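Local coordinates for single-strand binding protein (Thermotoga maritima, PDB 1Z9F) that probably binds single-stranded DNA and assembles as a homotetramer, at residues 16-21 against 88-93. Sequence-based numbering, arbitrary orientation. Where two conformers were deposited one is given.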
loop_
_atom_site.group_PDB
_atom_site.type_symbol
_atom_site.label_atom_id
_atom_site.label_comp_id
_atom_site.label_asym_id
_atom_site.label_seq_id
_atom_site.Cartn_x
_atom_site.Cartn_y
_atom_site.Cartn_z
ATOM N N PHE A 16 -3.741 11.284 4.095
ATOM C CA PHE A 16 -4.640 10.366 3.429
ATOM C C PHE A 16 -3.927 9.083 3.128
ATOM O O PHE A 16 -2.776 9.080 2.787
ATOM C CB PHE A 16 -5.179 10.987 2.138
ATOM C CG PHE A 16 -6.258 10.174 1.468
ATOM C CD1 PHE A 16 -7.485 10.009 2.080
ATOM C CD2 PHE A 16 -6.054 9.583 0.236
ATOM C CE1 PHE A 16 -8.495 9.288 1.492
ATOM C CE2 PHE A 16 -7.059 8.848 -0.369
ATOM C CZ PHE A 16 -8.299 8.699 0.287
ATOM N N ASN A 17 -4.614 7.970 3.266
ATOM C CA ASN A 17 -3.976 6.680 3.073
ATOM C C ASN A 17 -5.037 5.724 2.589
ATOM O O ASN A 17 -5.895 5.367 3.334
ATOM C CB ASN A 17 -3.365 6.221 4.394
ATOM C CG ASN A 17 -2.777 4.841 4.334
ATOM O OD1 ASN A 17 -3.199 3.996 3.550
ATOM N ND2 ASN A 17 -1.798 4.587 5.213
ATOM N N LYS A 18 -4.985 5.342 1.318
ATOM C CA LYS A 18 -5.999 4.503 0.761
ATOM C C LYS A 18 -5.382 3.477 -0.127
ATOM O O LYS A 18 -4.611 3.819 -1.043
ATOM C CB LYS A 18 -6.909 5.391 -0.059
ATOM C CG LYS A 18 -8.168 4.775 -0.541
ATOM C CD LYS A 18 -8.776 4.081 0.503
ATOM C CE LYS A 18 -10.208 3.841 0.340
ATOM N NZ LYS A 18 -10.686 3.246 1.658
ATOM N N ILE A 19 -5.724 2.214 0.108
ATOM C CA ILE A 19 -5.271 1.171 -0.804
ATOM C C ILE A 19 -6.466 0.323 -1.285
ATOM O O ILE A 19 -7.327 -0.014 -0.526
ATOM C CB ILE A 19 -4.081 0.321 -0.227
ATOM C CG1 ILE A 19 -3.491 -0.553 -1.345
ATOM C CG2 ILE A 19 -4.501 -0.537 0.952
ATOM C CD1 ILE A 19 -2.202 -1.134 -1.027
ATOM N N ILE A 20 -6.492 0.040 -2.585
ATOM C CA ILE A 20 -7.498 -0.790 -3.212
ATOM C C ILE A 20 -6.772 -1.837 -4.028
ATOM O O ILE A 20 -5.996 -1.508 -4.924
ATOM C CB ILE A 20 -8.401 0.007 -4.136
ATOM C CG1 ILE A 20 -9.026 1.158 -3.356
ATOM C CG2 ILE A 20 -9.426 -0.909 -4.788
ATOM C CD1 ILE A 20 -9.736 2.159 -4.205
ATOM N N LEU A 21 -7.045 -3.095 -3.698
ATOM C CA LEU A 21 -6.363 -4.248 -4.292
ATOM C C LEU A 21 -7.446 -5.183 -4.749
ATOM O O LEU A 21 -8.497 -5.235 -4.125
ATOM C CB LEU A 21 -5.499 -4.964 -3.247
ATOM C CG LEU A 21 -4.450 -4.080 -2.563
ATOM C CD1 LEU A 21 -3.893 -4.728 -1.362
ATOM C CD2 LEU A 21 -3.356 -3.689 -3.537
ATOM N N LEU A 88 -11.940 -8.021 -3.781
ATOM C CA LEU A 88 -11.561 -6.633 -3.736
ATOM C C LEU A 88 -11.273 -6.343 -2.292
ATOM O O LEU A 88 -12.023 -6.760 -1.416
ATOM C CB LEU A 88 -12.694 -5.726 -4.217
ATOM C CG LEU A 88 -12.276 -4.250 -4.226
ATOM C CD1 LEU A 88 -12.743 -3.620 -5.488
ATOM C CD2 LEU A 88 -12.730 -3.440 -2.993
ATOM N N VAL A 89 -10.179 -5.649 -2.031
ATOM C CA VAL A 89 -9.897 -5.166 -0.701
ATOM C C VAL A 89 -9.676 -3.665 -0.731
ATOM O O VAL A 89 -8.851 -3.162 -1.469
ATOM C CB VAL A 89 -8.684 -5.893 -0.081
ATOM C CG1 VAL A 89 -8.199 -5.182 1.171
ATOM C CG2 VAL A 89 -9.055 -7.354 0.237
ATOM N N GLU A 90 -10.423 -2.968 0.104
ATOM C CA GLU A 90 -10.235 -1.565 0.308
ATOM C C GLU A 90 -9.804 -1.316 1.743
ATOM O O GLU A 90 -10.405 -1.811 2.682
ATOM C CB GLU A 90 -11.535 -0.836 0.051
ATOM C CG GLU A 90 -11.303 0.608 -0.077
ATOM C CD GLU A 90 -12.521 1.354 -0.075
ATOM O OE1 GLU A 90 -13.500 0.844 -0.636
ATOM O OE2 GLU A 90 -12.525 2.470 0.467
ATOM N N GLY A 91 -8.755 -0.540 1.930
ATOM C CA GLY A 91 -8.416 -0.160 3.268
ATOM C C GLY A 91 -7.227 0.747 3.348
ATOM O O GLY A 91 -7.034 1.599 2.487
ATOM N N GLU A 92 -6.438 0.569 4.414
ATOM C CA GLU A 92 -5.276 1.403 4.624
ATOM C C GLU A 92 -4.027 0.604 4.611
ATOM O O GLU A 92 -4.007 -0.549 5.007
ATOM C CB GLU A 92 -5.403 2.171 5.909
ATOM C CG GLU A 92 -6.305 3.334 5.784
ATOM C CD GLU A 92 -6.450 4.071 7.087
ATOM O OE1 GLU A 92 -5.848 3.583 8.074
ATOM O OE2 GLU A 92 -7.175 5.111 7.133
ATOM N N MET A 93 -2.971 1.206 4.102
ATOM C CA MET A 93 -1.691 0.523 4.066
ATOM C C MET A 93 -0.979 0.918 5.347
ATOM O O MET A 93 -0.580 2.067 5.522
ATOM C CB MET A 93 -0.917 0.895 2.804
ATOM C CG MET A 93 0.361 0.058 2.560
ATOM S SD MET A 93 0.084 -1.726 2.458
ATOM C CE MET A 93 0.784 -2.284 3.940
#
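With CG anti to its backbone N (chi1 175°), N17 carries its amide toward M93, and a chi2 of -28° turns OD1 to that residue's N-H and ND2 to its carbonyl. The two bonds make a small ring in which one asparagine side chain reads both backbone polar groups of a single residue, much as a strand partner would. ND2 to M93 O spans 2.8 Å, nearly straight and in the amide plane of N17, while M93 N reaches OD1 at 2.9 Å. An alanine here would probably leave the N-H and carbonyl of M93 without these side-chain partners and free the start of strand 16-33 to move away from the strand carrying M93.

Beyond this side-chain bridge the backbones take over as a twisted antiparallel ladder. I19 and G91 form one hydrogen-bonded pair, with I19 N 2.8 Å from G91 O, and L21 and V89 form the next, L21 O accepting from V89 N at 2.7 Å. I20 and E90 make the non-hydrogen-bonded pair between them, with CG1 of I20 4.0 Å from CG of E90 as the two side chains run alongside each other. On that face the K18 chain bends at chi2, which places CD, and NZ farther out meets OE2 of E90 in a salt bridge that is doubtful in detail, since the separation is very short and K18 was modelled in two conformers. On the other face CD1 of I19 rests 4.2 Å from SD of M93.

The pairing joins the first and last strands in the sheet order, 16-33 and 86-96, and so helps close the OB fold of this family. Strand 108-118 flanks 88-93, L21 packs on F65 and I45, and 16-21 continues the sheet into an antiparallel strand of the second subunit.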